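Local coordinates for cytoplasmic protein (Cryptococcus neoformans var. grubii serotype A, PDB 7LPO) that probably hydrolyses steryl beta-glucosides, as a fungal sterylglucosidase of glycoside hydrolase family 5, at residues S35-G40 / C565-I570; W94-L99 / A663-P668. All coordinates share one frame; numbering follows the deposited sequence.

Both contacts are buried and lie on the same side of the chain's centre, with their own centres about 10 Å apart. Contact 1 pairs strands 35-43 and 567-570 in parallel; contact 2 sets the turn that leads into strand 98-104 against the end of helix 662-665. Strand 35-43 also pairs with 98-104, which joins the two: Asn97 N lies 2.9 Å from Arg39 O, a probable hydrogen bond. Ile570 CD1 comes within 3.4 Å of Tyr96 OH, and Leu98 CD2 packs on Tyr568 O at 3.5 Å. Parallel strands of this kind fit the TIM barrel expected of family 5, and contact 2 ties them to the segment preceding strand 669-673.

Contact 1 of 2, residues S35-G40 / C565-I570; sequences SLVLRG and CLNYAI
Arg39 and Tyr568 face the same side of a parallel strand pair, and their side chains cross obliquely there. Arg39 CG lies over the face of the phenol, offset toward its rim and 3.8 Å from the centroid of the Tyr568 ring, a CH-pi contact 15° off the normal. From there the extended chain carries NE on toward Leu566 O. Farther out, CE2 of Tyr568 lies over one face of the guanidinium, whose plane is turned 33° from that of the ring. Tyr568 CG stands between its backbone N and carbonyl carbon, which starts the ring off toward Arg39; chi2 then sets how the ring is turned. The edge of the guanidinium is used differently. Arg39 NE, at 3.1 Å, and Arg39 NH2, at 3.2 Å, both donate to Leu566 O, a side-on grip on one oxygen lying nearly in the guanidinium plane. NH2 also forms a salt bridge with Asp561, which probably offsets the buried charge; arginine suits the site, combining a long apolar stem with several donors.

Asn567 extends the pairing by a side chain. Leu38 N donates to Asn567 OD1 at 2.7 Å in a nearly straight bond (169°), while ND2 donates to Thr517 O and to a water that bridges to Leu36 O. Beyond it the backbone ladder takes over: Tyr568 N donates to Leu38 O, Gly40 N to Tyr568 O, and Ile570 N to Gly40 O at 2.9 Å. Gly40 has no side chain to occupy the face on which Ala569 lies.

Strand 567-570 lies between 35-43 and 518-522, all parallel. Strand 35-43 also pairs with 98-104 and, antiparallel, with 669-673, whose Tyr669 packs on Val37 and Arg39, while Phe28 of strand 28-29 touches Leu38 and Asn567.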
ATOM      1  N   SER A  35      21.612 -13.523  -4.821  1.00 21.30           N
ATOM      2  CA  SER A  35      20.392 -13.120  -4.135  1.00 19.97           C
ATOM      3  C   SER A  35      20.271 -11.603  -4.157  1.00 19.39           C
ATOM      4  O   SER A  35      21.190 -10.893  -3.743  1.00 19.56           O
ATOM      5  CB  SER A  35      20.392 -13.615  -2.693  1.00 21.11           C
ATOM      6  OG  SER A  35      20.400 -15.023  -2.631  1.00 23.55           O
ATOM      7  N   LEU A  36      19.138 -11.106  -4.640  1.00 20.41           N
ATOM      8  CA  LEU A  36      18.896  -9.675  -4.751  1.00 20.52           C
ATOM      9  C   LEU A  36      17.972  -9.200  -3.639  1.00 20.80           C
ATOM     10  O   LEU A  36      17.043  -9.912  -3.241  1.00 21.86           O
ATOM     11  CB  LEU A  36      18.274  -9.332  -6.103  1.00 21.14           C
ATOM     12  CG  LEU A  36      19.034  -9.807  -7.339  1.00 23.09           C
ATOM     13  CD1 LEU A  36      18.249  -9.499  -8.599  1.00 21.62           C
ATOM     14  CD2 LEU A  36      20.421  -9.185  -7.400  1.00 25.90           C
ATOM     15  N   VAL A  37      18.233  -7.992  -3.142  1.00 18.07           N
ATOM     16  CA  VAL A  37      17.348  -7.315  -2.201  1.00 16.80           C
ATOM     17  C   VAL A  37      16.862  -6.038  -2.867  1.00 17.98           C
ATOM     18  O   VAL A  37      17.675  -5.201  -3.283  1.00 18.15           O
ATOM     19  CB  VAL A  37      18.039  -7.005  -0.865  1.00 18.95           C
ATOM     20  CG1 VAL A  37      17.104  -6.167   0.033  1.00 20.37           C
ATOM     21  CG2 VAL A  37      18.455  -8.290  -0.158  1.00 14.36           C
ATOM     22  N   LEU A  38      15.541  -5.892  -2.975  1.00 18.02           N
ATOM     23  CA  LEU A  38      14.926  -4.748  -3.634  1.00 19.96           C
ATOM     24  C   LEU A  38      14.310  -3.842  -2.579  1.00 18.20           C
ATOM     25  O   LEU A  38      13.433  -4.269  -1.820  1.00 18.10           O
ATOM     26  CB  LEU A  38      13.865  -5.188  -4.642  1.00 22.51           C
ATOM     27  CG  LEU A  38      14.377  -6.036  -5.805  1.00 22.09           C
ATOM     28  CD1 LEU A  38      13.175  -6.516  -6.624  1.00 21.56           C
ATOM     29  CD2 LEU A  38      15.358  -5.265  -6.677  1.00 21.27           C
ATOM     30  N   ARG A  39      14.751  -2.589  -2.558  1.00 14.44           N
ATOM     31  CA  ARG A  39      14.304  -1.622  -1.574  1.00 13.92           C
ATOM     32  C   ARG A  39      14.074  -0.287  -2.252  1.00 13.92           C
ATOM     33  O   ARG A  39      14.879   0.155  -3.078  1.00 13.91           O
ATOM     34  CB  ARG A  39      15.322  -1.481  -0.439  1.00 13.93           C
ATOM     35  CG  ARG A  39      15.228  -2.637   0.536  1.00 16.08           C
ATOM     36  CD  ARG A  39      16.283  -2.578   1.639  1.00 17.04           C
ATOM     37  NE  ARG A  39      16.099  -3.727   2.513  1.00 16.33           N
ATOM     38  CZ  ARG A  39      16.719  -3.918   3.669  1.00 17.16           C
ATOM     39  NH1 ARG A  39      17.589  -3.025   4.118  1.00 16.08           N
ATOM     40  NH2 ARG A  39      16.448  -5.014   4.378  1.00 17.55           N
ATOM     41  N   GLY A  40      12.972   0.352  -1.886  1.00 15.83           N
ATOM     42  CA  GLY A  40      12.627   1.609  -2.494  1.00 14.87           C
ATOM     43  C   GLY A  40      11.413   2.238  -1.852  1.00 18.52           C
ATOM     44  O   GLY A  40      11.213   2.106  -0.641  1.00 17.30           O
ATOM     45  N   CYS A 565      15.718  -9.747   6.569  1.00 19.95           N
ATOM     46  CA  CYS A 565      16.412  -9.356   5.336  1.00 22.71           C
ATOM     47  C   CYS A 565      15.431  -9.162   4.177  1.00 22.30           C
ATOM     48  O   CYS A 565      15.590  -9.718   3.087  1.00 23.34           O
ATOM     49  CB  CYS A 565      17.490 -10.386   4.979  1.00 23.13           C
ATOM     50  SG  CYS A 565      18.873 -10.477   6.161  1.00 28.89           S
ATOM     51  N   LEU A 566      14.432  -8.317   4.404  1.00 22.41           N
ATOM     52  CA  LEU A 566      13.282  -8.237   3.520  1.00 21.77           C
ATOM     53  C   LEU A 566      13.446  -7.200   2.412  1.00 19.11           C
ATOM     54  O   LEU A 566      14.185  -6.217   2.537  1.00 18.29           O
ATOM     55  CB  LEU A 566      12.023  -7.901   4.323  1.00 24.47           C
ATOM     56  CG  LEU A 566      11.302  -9.050   5.023  1.00 26.43           C
ATOM     57  CD1 LEU A 566      10.348  -8.493   6.077  1.00 26.07           C
ATOM     58  CD2 LEU A 566      10.553  -9.902   4.012  1.00 27.84           C
ATOM     59  N   ASN A 567      12.746  -7.454   1.311  1.00 13.95           N
ATOM     60  CA  ASN A 567      12.474  -6.443   0.308  1.00 13.94           C
ATOM     61  C   ASN A 567      11.332  -5.553   0.795  1.00 15.53           C
ATOM     62  O   ASN A 567      10.441  -6.000   1.530  1.00 13.97           O
ATOM     63  CB  ASN A 567      12.099  -7.102  -1.021  1.00 13.93           C
ATOM     64  CG  ASN A 567      13.080  -8.183  -1.441  1.00 13.92           C
ATOM     65  OD1 ASN A 567      14.224  -7.906  -1.806  1.00 13.91           O
ATOM     66  ND2 ASN A 567      12.632  -9.426  -1.396  1.00 13.92           N
ATOM     67  N   TYR A 568      11.355  -4.282   0.395  1.00 13.95           N
ATOM     68  CA  TYR A 568      10.229  -3.448   0.795  1.00 14.73           C
ATOM     69  C   TYR A 568      10.167  -2.151   0.007  1.00 13.97           C
ATOM     70  O   TYR A 568      11.136  -1.730  -0.625  1.00 13.95           O
ATOM     71  CB  TYR A 568      10.272  -3.130   2.295  1.00 14.64           C
ATOM     72  CG  TYR A 568      11.531  -2.431   2.782  1.00 13.99           C
ATOM     73  CD1 TYR A 568      11.721  -1.071   2.577  1.00 14.02           C
ATOM     74  CD2 TYR A 568      12.516  -3.125   3.458  1.00 13.99           C
ATOM     75  CE1 TYR A 568      12.853  -0.429   3.028  1.00 15.87           C
ATOM     76  CE2 TYR A 568      13.657  -2.480   3.927  1.00 15.32           C
ATOM     77  CZ  TYR A 568      13.816  -1.138   3.704  1.00 17.99           C
ATOM     78  OH  TYR A 568      14.946  -0.502   4.158  1.00 23.26           O
ATOM     79  N   ALA A 569       8.983  -1.540   0.055  1.00 13.98           N
ATOM     80  CA  ALA A 569       8.703  -0.243  -0.547  1.00 13.99           C
ATOM     81  C   ALA A 569       8.111   0.639   0.544  1.00 14.41           C
ATOM     82  O   ALA A 569       7.016   0.362   1.047  1.00 14.04           O
ATOM     83  CB  ALA A 569       7.746  -0.368  -1.736  1.00 13.98           C
ATOM     84  N   ILE A 570       8.848   1.684   0.911  1.00 14.02           N
ATOM     85  CA  ILE A 570       8.382   2.631   1.910  1.00 14.05           C
ATOM     86  C   ILE A 570       7.213   3.447   1.365  1.00 14.07           C
ATOM     87  O   ILE A 570       7.242   3.934   0.228  1.00 14.06           O
ATOM     88  CB  ILE A 570       9.537   3.556   2.330  1.00 14.06           C
ATOM     89  CG1 ILE A 570      10.698   2.745   2.915  1.00 15.28           C
ATOM     90  CG2 ILE A 570       9.022   4.598   3.298  1.00 14.09           C
ATOM     91  CD1 ILE A 570      11.962   3.572   3.142  1.00 14.52           C
TER
HETATM   92  O   HOH W   1      14.899 -11.420  -2.010  1.00 16.45           O

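Contact 2 of 2, residues W94-L99 / A663-P668; sequences WGYNLL and AAFCRP
Phe665 CG stands between its backbone N and carbonyl carbon (chi1 65°), and Trp94 CG lies anti to its own carbonyl carbon (chi1 -77°); these place the two CG atoms, and the second torsions turn the rings until the phenyl edge meets the indole face. CE1 of Phe665 is held over the centre of the indole, and the planes are inclined at 74° in a T-shaped stack with 4.8 Å between the Phe665 ring and Trp94 six-membered ring centroids. The broad tryptophan suits this place, offering an extended face while its NE1 donates to Ile655 O.

Tyr96 crosses Phe665 at about a right angle. Tyr96 OH donates to Phe665 O at 2.8 Å, approaching from above the carbonyl plane, and lies 3.2 Å from Phe665 CD1. Tyrosine suits the place because its hydroxyl reaches the helix-end carbonyl while its ring lies near the phenyl. Cys666 SG sits obliquely beside the five-membered ring of Trp94, 4.7 Å from its centroid, a sulfur-aromatic contact. A water bridges the backbones, donating to Trp94 O and accepting from Arg667 N.

Gly95, with positive phi, ends helix 83-93 in a Schellman motif; a CB here would jam against Trp94 O, which calls for glycine. Across from Trp94, Cys666 leaves helix 662-665 toward strand 669-673; helix 547-559 packs against Ala663 and Ala664, and Ile570 of strand 567-570 touches both Tyr96 and Phe665.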
ATOM      1  N   TRP A  94      19.881   7.704  -2.552  1.00 17.58           N
ATOM      2  CA  TRP A  94      19.558   7.119  -1.260  1.00 14.16           C
ATOM      3  C   TRP A  94      19.689   5.607  -1.264  1.00 17.01           C
ATOM      4  O   TRP A  94      19.390   4.971  -0.245  1.00 17.84           O
ATOM      5  CB  TRP A  94      18.136   7.499  -0.841  1.00 14.79           C
ATOM      6  CG  TRP A  94      17.975   8.901  -0.321  1.00 14.20           C
ATOM      7  CD1 TRP A  94      18.949   9.702   0.214  1.00 15.02           C
ATOM      8  CD2 TRP A  94      16.761   9.655  -0.270  1.00 14.21           C
ATOM      9  NE1 TRP A  94      18.407  10.914   0.593  1.00 16.03           N
ATOM     10  CE2 TRP A  94      17.069  10.910   0.297  1.00 15.65           C
ATOM     11  CE3 TRP A  94      15.438   9.392  -0.642  1.00 16.92           C
ATOM     12  CZ2 TRP A  94      16.108  11.895   0.487  1.00 15.65           C
ATOM     13  CZ3 TRP A  94      14.479  10.387  -0.457  1.00 14.73           C
ATOM     14  CH2 TRP A  94      14.822  11.614   0.108  1.00 15.63           C
ATOM     15  N   GLY A  95      20.137   5.022  -2.375  1.00 14.21           N
ATOM     16  CA  GLY A  95      20.366   3.596  -2.464  1.00 13.95           C
ATOM     17  C   GLY A  95      19.192   2.784  -2.965  1.00 13.93           C
ATOM     18  O   GLY A  95      19.312   1.561  -3.080  1.00 15.10           O
ATOM     19  N   TYR A  96      18.070   3.417  -3.283  1.00 15.93           N
ATOM     20  CA  TYR A  96      16.884   2.677  -3.692  1.00 17.62           C
ATOM     21  C   TYR A  96      17.018   2.164  -5.119  1.00 19.28           C
ATOM     22  O   TYR A  96      17.595   2.827  -5.983  1.00 21.50           O
ATOM     23  CB  TYR A  96      15.650   3.560  -3.557  1.00 18.92           C
ATOM     24  CG  TYR A  96      15.382   3.967  -2.122  1.00 18.63           C
ATOM     25  CD1 TYR A  96      15.673   3.106  -1.071  1.00 19.01           C
ATOM     26  CD2 TYR A  96      14.833   5.203  -1.820  1.00 16.14           C
ATOM     27  CE1 TYR A  96      15.436   3.467   0.234  1.00 20.05           C
ATOM     28  CE2 TYR A  96      14.590   5.568  -0.510  1.00 17.54           C
ATOM     29  CZ  TYR A  96      14.898   4.701   0.509  1.00 19.43           C
ATOM     30  OH  TYR A  96      14.666   5.065   1.813  1.00 23.37           O
ATOM     31  N   ASN A  97      16.511   0.950  -5.350  1.00 18.53           N
ATOM     32  CA  ASN A  97      16.477   0.354  -6.680  1.00 19.69           C
ATOM     33  C   ASN A  97      15.083  -0.135  -7.052  1.00 18.27           C
ATOM     34  O   ASN A  97      14.938  -0.888  -8.025  1.00 16.99           O
ATOM     35  CB  ASN A  97      17.474  -0.804  -6.774  1.00 24.14           C
ATOM     36  CG  ASN A  97      17.273  -1.840  -5.672  1.00 29.38           C
ATOM     37  OD1 ASN A  97      16.310  -1.768  -4.906  1.00 31.68           O
ATOM     38  ND2 ASN A  97      18.181  -2.809  -5.592  1.00 30.95           N
ATOM     39  N   LEU A  98      14.056   0.270  -6.309  1.00 17.49           N
ATOM     40  CA  LEU A  98      12.713  -0.262  -6.479  1.00 16.57           C
ATOM     41  C   LEU A  98      11.696   0.857  -6.341  1.00 16.96           C
ATOM     42  O   LEU A  98      11.854   1.764  -5.519  1.00 14.01           O
ATOM     43  CB  LEU A  98      12.419  -1.356  -5.444  1.00 18.60           C
ATOM     44  CG  LEU A  98      10.999  -1.918  -5.369  1.00 20.48           C
ATOM     45  CD1 LEU A  98      10.760  -2.887  -6.499  1.00 13.99           C
ATOM     46  CD2 LEU A  98      10.782  -2.595  -4.021  1.00 19.92           C
ATOM     47  N   LEU A  99      10.654   0.783  -7.158  1.00 14.57           N
ATOM     48  CA  LEU A  99       9.533   1.708  -7.098  1.00 15.78           C
ATOM     49  C   LEU A  99       8.262   0.890  -7.218  1.00 16.49           C
ATOM     50  O   LEU A  99       8.155   0.062  -8.124  1.00 18.24           O
ATOM     51  CB  LEU A  99       9.588   2.751  -8.218  1.00 16.26           C
ATOM     52  CG  LEU A  99      10.804   3.668  -8.263  1.00 18.62           C
ATOM     53  CD1 LEU A  99      10.820   4.409  -9.586  1.00 21.44           C
ATOM     54  CD2 LEU A  99      10.808   4.631  -7.103  1.00 17.67           C
ATOM     55  N   ALA A 663      18.338   9.905   8.245  1.00 16.05           N
ATOM     56  CA  ALA A 663      19.241   8.951   8.879  1.00 15.48           C
ATOM     57  C   ALA A 663      18.577   7.593   9.084  1.00 18.80           C
ATOM     58  O   ALA A 663      19.263   6.565   9.116  1.00 19.35           O
ATOM     59  CB  ALA A 663      19.734   9.499  10.213  1.00 15.16           C
ATOM     60  N   ALA A 664      17.252   7.557   9.211  1.00 15.44           N
ATOM     61  CA  ALA A 664      16.573   6.298   9.490  1.00 14.84           C
ATOM     62  C   ALA A 664      16.165   5.546   8.232  1.00 14.14           C
ATOM     63  O   ALA A 664      16.204   4.310   8.226  1.00 14.12           O
ATOM     64  CB  ALA A 664      15.337   6.545  10.361  1.00 15.12           C
ATOM     65  N   PHE A 665      15.780   6.241   7.156  1.00 16.63           N
ATOM     66  CA  PHE A 665      15.325   5.521   5.972  1.00 19.18           C
ATOM     67  C   PHE A 665      16.411   5.310   4.925  1.00 18.92           C
ATOM     68  O   PHE A 665      16.235   4.454   4.055  1.00 19.18           O
ATOM     69  CB  PHE A 665      14.095   6.200   5.336  1.00 16.16           C
ATOM     70  CG  PHE A 665      14.322   7.578   4.761  1.00 14.20           C
ATOM     71  CD1 PHE A 665      15.031   7.762   3.587  1.00 14.18           C
ATOM     72  CD2 PHE A 665      13.733   8.682   5.356  1.00 14.35           C
ATOM     73  CE1 PHE A 665      15.188   9.028   3.042  1.00 14.43           C
ATOM     74  CE2 PHE A 665      13.874   9.951   4.811  1.00 16.44           C
ATOM     75  CZ  PHE A 665      14.602  10.126   3.652  1.00 16.42           C
ATOM     76  N   CYS A 666      17.527   6.025   4.999  1.00 18.13           N
ATOM     77  CA  CYS A 666      18.659   5.817   4.097  1.00 16.03           C
ATOM     78  C   CYS A 666      19.706   5.006   4.851  1.00 14.06           C
ATOM     79  O   CYS A 666      20.344   5.520   5.778  1.00 15.79           O
ATOM     80  CB  CYS A 666      19.231   7.150   3.618  1.00 16.41           C
ATOM     81  SG  CYS A 666      20.579   6.964   2.431  1.00 18.74           S
ATOM     82  N   ARG A 667      19.879   3.744   4.457  1.00 15.32           N
ATOM     83  CA  ARG A 667      20.579   2.761   5.273  1.00 15.54           C
ATOM     84  C   ARG A 667      21.454   1.862   4.414  1.00 15.44           C
ATOM     85  O   ARG A 667      21.141   1.623   3.242  1.00 16.52           O
ATOM     86  CB  ARG A 667      19.603   1.860   6.046  1.00 20.57           C
ATOM     87  CG  ARG A 667      18.386   2.561   6.640  1.00 24.02           C
ATOM     88  CD  ARG A 667      17.237   1.571   6.854  1.00 23.05           C
ATOM     89  NE  ARG A 667      17.557   0.543   7.839  1.00 21.33           N
ATOM     90  CZ  ARG A 667      17.565   0.736   9.160  1.00 20.08           C
ATOM     91  NH1 ARG A 667      17.270   1.927   9.677  1.00 19.01           N
ATOM     92  NH2 ARG A 667      17.869  -0.269   9.972  1.00 19.33           N
ATOM     93  N   PRO A 668      22.546   1.340   4.973  1.00 15.91           N
ATOM     94  CA  PRO A 668      23.334   0.334   4.245  1.00 17.94           C
ATOM     95  C   PRO A 668      22.576  -0.978   4.126  1.00 20.04           C
ATOM     96  O   PRO A 668      21.863  -1.390   5.045  1.00 21.31           O
ATOM     97  CB  PRO A 668      24.584   0.168   5.114  1.00 17.04           C
ATOM     98  CG  PRO A 668      24.081   0.483   6.515  1.00 16.40           C
ATOM     99  CD  PRO A 668      23.087   1.600   6.324  1.00 16.07           C
TER
HETATM  100  O   HOH W   2      18.943   2.807   1.593  1.00 19.46           O